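Local coordinates for bluetongue virus COAT protein VP7 (Bluetongue virus, PDB 1BVP), which forms homotrimeric capsomers that assemble on the VP3 scaffold as part of the inner capsid of the virus and binds a host cell surface receptor, at the interface of chains A and B. Residues are numbered along the deposited sequence; one frame, centred on the assembly and turned at random. Chains: chain A/B, Bluetongue virus COAT protein VP7.

Contact 1: the interface of chains A and B. Residues chain A 119-121, 182; chain B 271-273, 294, 348.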
ATOM      1  N   TRP A 119      10.928  -8.201 -15.283  1.00 17.91           N
ATOM      2  CA  TRP A 119      11.510  -7.741 -14.019  1.00 13.98           C
ATOM      3  C   TRP A 119      11.531  -6.243 -14.065  1.00 11.82           C
ATOM      4  O   TRP A 119      11.562  -5.650 -15.152  1.00 20.34           O
ATOM      5  CB  TRP A 119      12.966  -8.227 -13.878  1.00 13.35           C
ATOM      6  CG  TRP A 119      13.095  -9.722 -13.798  1.00 14.01           C
ATOM      7  CD1 TRP A 119      12.967 -10.523 -12.676  1.00 12.32           C
ATOM      8  CD2 TRP A 119      13.224 -10.607 -14.907  1.00 14.52           C
ATOM      9  NE1 TRP A 119      12.991 -11.856 -13.046  1.00 15.13           N
ATOM     10  CE2 TRP A 119      13.145 -11.930 -14.407  1.00 12.52           C
ATOM     11  CE3 TRP A 119      13.386 -10.410 -16.282  1.00 17.04           C
ATOM     12  CZ2 TRP A 119      13.211 -13.035 -15.232  1.00 14.40           C
ATOM     13  CZ3 TRP A 119      13.449 -11.517 -17.104  1.00 17.98           C
ATOM     14  CH2 TRP A 119      13.364 -12.811 -16.577  1.00 14.72           C
ATOM     15  N   GLY A 120      11.512  -5.626 -12.893  1.00  9.42           N
ATOM     16  CA  GLY A 120      11.558  -4.177 -12.814  1.00 10.72           C
ATOM     17  C   GLY A 120      11.939  -3.780 -11.407  1.00 12.92           C
ATOM     18  O   GLY A 120      11.745  -4.555 -10.458  1.00 21.88           O
ATOM     19  N   PRO A 121      12.519  -2.590 -11.245  1.00 15.10           N
ATOM     20  CA  PRO A 121      12.933  -2.091  -9.924  1.00 11.98           C
ATOM     21  C   PRO A 121      11.777  -1.838  -8.972  1.00 14.14           C
ATOM     22  O   PRO A 121      10.773  -1.256  -9.351  1.00 20.40           O
ATOM     23  CB  PRO A 121      13.637  -0.776 -10.262  1.00 10.13           C
ATOM     24  CG  PRO A 121      12.995  -0.331 -11.563  1.00 11.42           C
ATOM     25  CD  PRO A 121      12.875  -1.639 -12.320  1.00 10.56           C
ATOM     26  N   MET A 182      19.922  -2.403  -6.890  1.00 18.48           N
ATOM     27  CA  MET A 182      20.129  -1.642  -8.098  1.00 16.94           C
ATOM     28  C   MET A 182      20.484  -0.248  -7.626  1.00 20.24           C
ATOM     29  O   MET A 182      21.228   0.479  -8.289  1.00 24.66           O
ATOM     30  CB  MET A 182      18.845  -1.602  -8.914  1.00 21.83           C
ATOM     31  CG  MET A 182      18.573  -2.879  -9.685  1.00 23.31           C
ATOM     32  SD  MET A 182      17.070  -2.813 -10.656  1.00 25.63           S
ATOM     33  CE  MET A 182      17.438  -1.580 -11.932  1.00 20.27           C
TER
ATOM     34  N   TYR B 271       8.027   1.109 -15.009  1.00 16.31           N
ATOM     35  CA  TYR B 271       9.472   0.919 -14.953  1.00 13.03           C
ATOM     36  C   TYR B 271       9.974  -0.490 -15.154  1.00 15.07           C
ATOM     37  O   TYR B 271      11.171  -0.719 -15.139  1.00 19.17           O
ATOM     38  CB  TYR B 271      10.060   1.554 -13.700  1.00  8.42           C
ATOM     39  CG  TYR B 271       9.994   3.071 -13.705  1.00  5.00           C
ATOM     40  CD1 TYR B 271      10.894   3.822 -14.447  1.00  3.87           C
ATOM     41  CD2 TYR B 271       9.004   3.759 -12.993  1.00  6.16           C
ATOM     42  CE1 TYR B 271      10.818   5.232 -14.499  1.00  2.00           C
ATOM     43  CE2 TYR B 271       8.920   5.172 -13.038  1.00  4.88           C
ATOM     44  CZ  TYR B 271       9.834   5.887 -13.793  1.00  4.24           C
ATOM     45  OH  TYR B 271       9.769   7.265 -13.834  1.00  9.98           O
ATOM     46  N   SER B 272       9.075  -1.441 -15.355  1.00 18.14           N
ATOM     47  CA  SER B 272       9.507  -2.804 -15.630  1.00 15.86           C
ATOM     48  C   SER B 272      10.195  -2.814 -16.981  1.00 17.25           C
ATOM     49  O   SER B 272       9.928  -1.986 -17.885  1.00 15.66           O
ATOM     50  CB  SER B 272       8.350  -3.768 -15.645  1.00 13.63           C
ATOM     51  OG  SER B 272       7.890  -3.902 -14.335  1.00 22.92           O
ATOM     52  N   PHE B 273      11.065  -3.792 -17.116  1.00 15.62           N
ATOM     53  CA  PHE B 273      11.877  -3.930 -18.297  1.00 14.25           C
ATOM     54  C   PHE B 273      11.124  -4.345 -19.555  1.00 15.09           C
ATOM     55  O   PHE B 273      11.168  -3.619 -20.558  1.00 12.79           O
ATOM     56  CB  PHE B 273      13.006  -4.916 -17.978  1.00 12.07           C
ATOM     57  CG  PHE B 273      13.934  -5.170 -19.128  1.00 10.00           C
ATOM     58  CD1 PHE B 273      14.669  -4.109 -19.699  1.00  8.10           C
ATOM     59  CD2 PHE B 273      14.079  -6.462 -19.646  1.00  6.37           C
ATOM     60  CE1 PHE B 273      15.543  -4.330 -20.777  1.00  4.35           C
ATOM     61  CE2 PHE B 273      14.947  -6.706 -20.728  1.00  8.32           C
ATOM     62  CZ  PHE B 273      15.684  -5.626 -21.291  1.00  5.07           C
ATOM     63  N   MET B 294      14.405   5.895 -15.881  1.00 27.51           N
ATOM     64  CA  MET B 294      14.476   4.435 -15.714  1.00 21.52           C
ATOM     65  C   MET B 294      14.396   3.853 -14.325  1.00 15.93           C
ATOM     66  O   MET B 294      14.325   2.643 -14.157  1.00 18.66           O
ATOM     67  CB  MET B 294      15.551   3.753 -16.575  1.00 24.87           C
ATOM     68  CG  MET B 294      16.946   4.294 -16.531  1.00 29.53           C
ATOM     69  SD  MET B 294      17.920   3.254 -17.623  1.00 32.83           S
ATOM     70  CE  MET B 294      18.100   4.279 -19.029  1.00 25.82           C
ATOM     71  N   TYR B 348      19.667  -1.254 -17.163  1.00 27.39           N
ATOM     72  CA  TYR B 348      19.421  -0.056 -16.364  1.00 31.85           C
ATOM     73  C   TYR B 348      20.680   0.752 -16.099  1.00 44.09           C
ATOM     74  O   TYR B 348      20.870   1.328 -15.015  1.00 40.34           O
ATOM     75  CB  TYR B 348      18.723  -0.442 -15.071  1.00 25.04           C
ATOM     76  CG  TYR B 348      17.296  -0.849 -15.294  1.00 19.57           C
ATOM     77  CD1 TYR B 348      16.979  -2.124 -15.799  1.00 20.04           C
ATOM     78  CD2 TYR B 348      16.252   0.045 -15.022  1.00 18.56           C
ATOM     79  CE1 TYR B 348      15.650  -2.504 -16.022  1.00 17.84           C
ATOM     80  CE2 TYR B 348      14.924  -0.308 -15.241  1.00 14.16           C
ATOM     81  CZ  TYR B 348      14.634  -1.587 -15.738  1.00 18.24           C
ATOM     82  OH  TYR B 348      13.334  -1.949 -15.916  1.00 17.71           O
TER
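The backbone N-H of B:Phe273 is hydrogen-bonded to the carbonyl O of A:Trp119, with 2.7 Å from B:Phe273 N to A:Trp119 O. The bond is almost straight, 172° at the hydrogen, and arrives nearly along the C=O axis. This is a subunit contact of the orbivirus VP7 trimer. Chain A gives the link between helix 103-116 and strand 122-123, together with A:Met182; chain B gives the end of helix 263-271, the loop after it and its C-terminal tail.

Backbones also pack next to this bond: A:Gly120 CA lies 3.7 Å from B:Ser272 CA, so the two main chains meet closely where one partner has no side chain. B:Phe273 CB lies near the same A:Trp119 carbonyl oxygen, and from CB the ring is directed onward with CG anti to the backbone N (chi1 180°).

B:Tyr348 carries much of the apolar contact. The methyl CE of A:Met182 comes over the ring face, 3.9 Å from the B:Tyr348 centroid in a CH-pi arrangement. It sits toward the CB end, since B:Tyr348 CG is 3.4 Å from A:Met182 CE. A bend at the last torsion of A:Met182 (chi3 67°), after an extended chi2, turns this methyl to the ring. A:Pro121 CD lies on the same side of the ring plane, beyond the rim at the hydroxyl end, 3.6 Å from B:Tyr348 OH, and the two side chains cross at about a right angle.

The ring is tethered within its own chain: its phenol OH donates to the carbonyl O of B:Tyr271, 2.6 Å between B:Tyr348 OH and B:Tyr271 O, in the carbonyl plane. That oxygen and B:Met294 O both lie at the ring edge, in plane. The same B:Tyr271 O is 3.4 Å from A:Pro121 CD.

Contact 2: the interface of chains A and B. Residues chain A 111, 258-262; chain B 262, 265-266, 268.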
ATOM      1  N   ARG A 111      -2.210  -7.428 -17.342  1.00  9.24           N
ATOM      2  CA  ARG A 111      -1.328  -6.997 -16.302  1.00  6.36           C
ATOM      3  C   ARG A 111      -0.622  -8.190 -15.657  1.00  7.35           C
ATOM      4  O   ARG A 111       0.605  -8.199 -15.539  1.00  9.15           O
ATOM      5  CB  ARG A 111      -2.072  -6.251 -15.219  1.00  6.88           C
ATOM      6  CG  ARG A 111      -1.059  -5.625 -14.333  1.00  4.54           C
ATOM      7  CD  ARG A 111      -0.346  -4.508 -15.115  1.00  4.58           C
ATOM      8  NE  ARG A 111      -0.497  -3.353 -14.268  1.00  9.19           N
ATOM      9  CZ  ARG A 111      -1.057  -2.212 -14.603  1.00 11.43           C
ATOM     10  NH1 ARG A 111      -1.504  -2.009 -15.821  1.00 11.64           N
ATOM     11  NH2 ARG A 111      -1.318  -1.335 -13.654  1.00 13.75           N
ATOM     12  N   ASN A 258       3.511  -4.912  -4.365  1.00  9.24           N
ATOM     13  CA  ASN A 258       2.986  -3.830  -5.182  1.00 10.69           C
ATOM     14  C   ASN A 258       3.202  -4.137  -6.653  1.00 13.28           C
ATOM     15  O   ASN A 258       3.262  -3.220  -7.438  1.00 17.16           O
ATOM     16  CB  ASN A 258       3.708  -2.522  -4.916  1.00 17.06           C
ATOM     17  CG  ASN A 258       3.539  -2.025  -3.500  1.00 21.68           C
ATOM     18  OD1 ASN A 258       4.512  -1.903  -2.780  1.00 27.16           O
ATOM     19  ND2 ASN A 258       2.325  -1.674  -3.116  1.00 21.51           N
ATOM     20  N   GLN A 259       3.387  -5.402  -7.019  1.00 10.61           N
ATOM     21  CA  GLN A 259       3.602  -5.773  -8.424  1.00  7.80           C
ATOM     22  C   GLN A 259       2.302  -5.728  -9.235  1.00 12.11           C
ATOM     23  O   GLN A 259       2.302  -5.518 -10.454  1.00 13.24           O
ATOM     24  CB  GLN A 259       4.182  -7.179  -8.497  1.00  2.59           C
ATOM     25  CG  GLN A 259       3.361  -8.181  -7.764  1.00  2.00           C
ATOM     26  CD  GLN A 259       3.871  -9.585  -7.915  1.00 10.07           C
ATOM     27  OE1 GLN A 259       3.811 -10.160  -8.998  1.00 18.29           O
ATOM     28  NE2 GLN A 259       4.345 -10.166  -6.826  1.00 12.77           N
ATOM     29  N   TYR A 260       1.192  -5.874  -8.522  1.00 13.39           N
ATOM     30  CA  TYR A 260      -0.123  -5.884  -9.108  1.00 10.27           C
ATOM     31  C   TYR A 260      -0.995  -5.006  -8.213  1.00 13.25           C
ATOM     32  O   TYR A 260      -0.950  -5.146  -7.005  1.00 15.04           O
ATOM     33  CB  TYR A 260      -0.644  -7.336  -9.155  1.00  5.88           C
ATOM     34  CG  TYR A 260      -2.037  -7.420  -9.737  1.00 13.16           C
ATOM     35  CD1 TYR A 260      -3.156  -7.268  -8.906  1.00 14.16           C
ATOM     36  CD2 TYR A 260      -2.246  -7.540 -11.126  1.00 10.93           C
ATOM     37  CE1 TYR A 260      -4.425  -7.217  -9.427  1.00 17.01           C
ATOM     38  CE2 TYR A 260      -3.529  -7.501 -11.658  1.00 12.59           C
ATOM     39  CZ  TYR A 260      -4.605  -7.331 -10.796  1.00 16.87           C
ATOM     40  OH  TYR A 260      -5.872  -7.209 -11.253  1.00 17.63           O
ATOM     41  N   PRO A 261      -1.838  -4.126  -8.799  1.00 13.94           N
ATOM     42  CA  PRO A 261      -2.694  -3.251  -7.993  1.00  8.39           C
ATOM     43  C   PRO A 261      -3.501  -3.940  -6.918  1.00  9.00           C
ATOM     44  O   PRO A 261      -4.276  -4.836  -7.191  1.00 16.29           O
ATOM     45  CB  PRO A 261      -3.567  -2.530  -9.019  1.00  2.00           C
ATOM     46  CG  PRO A 261      -3.287  -3.228 -10.312  1.00  7.88           C
ATOM     47  CD  PRO A 261      -1.967  -3.825 -10.237  1.00  9.38           C
ATOM     48  N   ALA A 262      -3.311  -3.467  -5.688  1.00  9.95           N
ATOM     49  CA  ALA A 262      -3.954  -3.981  -4.490  1.00  4.11           C
ATOM     50  C   ALA A 262      -3.830  -5.471  -4.241  1.00  5.21           C
ATOM     51  O   ALA A 262      -4.689  -6.066  -3.550  1.00 11.18           O
ATOM     52  CB  ALA A 262      -5.377  -3.532  -4.367  1.00  2.05           C
TER
ATOM     53  N   ALA B 262      -3.522   2.520  -5.932  1.00  9.95           N
ATOM     54  CA  ALA B 262      -2.447   1.684  -6.439  1.00  4.11           C
ATOM     55  C   ALA B 262      -1.419   2.364  -7.323  1.00  5.21           C
ATOM     56  O   ALA B 262      -0.764   1.694  -8.154  1.00 11.18           O
ATOM     57  CB  ALA B 262      -2.951   0.425  -7.073  1.00  2.05           C
ATOM     58  N   ALA B 265       1.739   0.356  -7.850  1.00  7.47           N
ATOM     59  CA  ALA B 265       1.663  -0.739  -8.801  1.00  2.13           C
ATOM     60  C   ALA B 265       1.752  -0.212 -10.237  1.00  5.59           C
ATOM     61  O   ALA B 265       2.310  -0.890 -11.115  1.00 14.57           O
ATOM     62  CB  ALA B 265       0.404  -1.495  -8.589  1.00  2.08           C
ATOM     63  N   GLU B 266       1.216   0.994 -10.487  1.00  2.14           N
ATOM     64  CA  GLU B 266       1.287   1.590 -11.834  1.00  2.48           C
ATOM     65  C   GLU B 266       2.723   1.987 -12.155  1.00  9.65           C
ATOM     66  O   GLU B 266       3.239   1.721 -13.259  1.00 13.30           O
ATOM     67  CB  GLU B 266       0.382   2.826 -11.938  1.00  7.87           C
ATOM     68  CG  GLU B 266      -1.091   2.526 -11.672  1.00  7.47           C
ATOM     69  CD  GLU B 266      -1.610   1.292 -12.444  1.00 14.07           C
ATOM     70  OE1 GLU B 266      -1.352   1.174 -13.678  1.00 15.75           O
ATOM     71  OE2 GLU B 266      -2.319   0.461 -11.831  1.00 10.80           O
ATOM     72  N   PHE B 268       5.363   0.763 -10.830  1.00  7.00           N
ATOM     73  CA  PHE B 268       6.117  -0.480 -11.029  1.00  9.79           C
ATOM     74  C   PHE B 268       5.971  -1.025 -12.455  1.00 11.64           C
ATOM     75  O   PHE B 268       6.930  -1.507 -13.050  1.00 17.03           O
ATOM     76  CB  PHE B 268       5.674  -1.559 -10.037  1.00  2.08           C
ATOM     77  CG  PHE B 268       6.334  -2.885 -10.275  1.00  7.54           C
ATOM     78  CD1 PHE B 268       7.691  -3.056 -10.044  1.00  7.15           C
ATOM     79  CD2 PHE B 268       5.609  -3.964 -10.782  1.00  8.90           C
ATOM     80  CE1 PHE B 268       8.317  -4.286 -10.319  1.00  5.14           C
ATOM     81  CE2 PHE B 268       6.222  -5.191 -11.062  1.00  8.21           C
ATOM     82  CZ  PHE B 268       7.584  -5.348 -10.829  1.00  5.59           C
TER
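The loop of chain A that runs from A:Asn258 to A:Ala262, just ahead of its helix 263-271, packs on the first two turns of helix 263-271 of chain B and on B:Ala262 before it; A:Arg111 reaches in from helix 103-116. The two sides are largely different, though residue 262 of both copies takes part, and the arrangement is not an exact two-fold, consistent with the homotrimer.

The charged contact is a salt bridge, with A:Arg111 NH2 donating to the carboxylate OE1 of B:Glu266 at 2.5 Å. B:Glu266 CD lies at the guanidinium edge and OE1 is met on the syn side, but the bond is bent, 136° at the hydrogen, and tilted out of both the carboxylate and the guanidinium planes. The two flat groups are turned 62° apart, so this is not a coplanar two-armed pair. B:Glu266 OE2 is also close to the same nitrogen, yet no N-H points to it. Bends at chi2 and chi3 of A:Arg111, and at chi2 of B:Glu266, bring the tips together with the chains crossing at about a right angle.

Alongside, small apolar groups fit the loop. The methyl CB of B:Ala265 lies 3.6 Å from A:Pro261 CA, and B:Ala262 CB meets A:Pro261 CB at 3.6 Å. Within chain A, the pyrrolidine CD of A:Pro261 rests 3.6 Å above the A:Tyr260 ring plane, offset toward the rim, which backs the proline from its own side.

B:Phe268 has CG anti to the backbone N (chi1 175°), which directs its ring toward A:Gln259. A:Gln259 lies above the ring plane at its CD2/CE2 rim: B:Phe268 CD2 is 3.6 Å from A:Gln259 CA, and B:Phe268 CE2 is 3.8 Å from A:Gln259 CB.

Contact 1 and contact 2 have their C-alpha centres about 14 Å apart and lie along the same helix of chain B, 263-271. Its first two turns serve contact 2, and its last residue, with the loop that follows, serves contact 1. In chain A, helix 103-116 supplies A:Arg111 and leads into residues 119-121, while loop 258-262 and A:Met182 come from elsewhere in the sequence. The chain B helix thus spans both patches, linking a salt-bridged one to one with a backbone hydrogen bond, both with apolar packing. In the homotrimer, the same pair of contacts should recur at each subunit boundary.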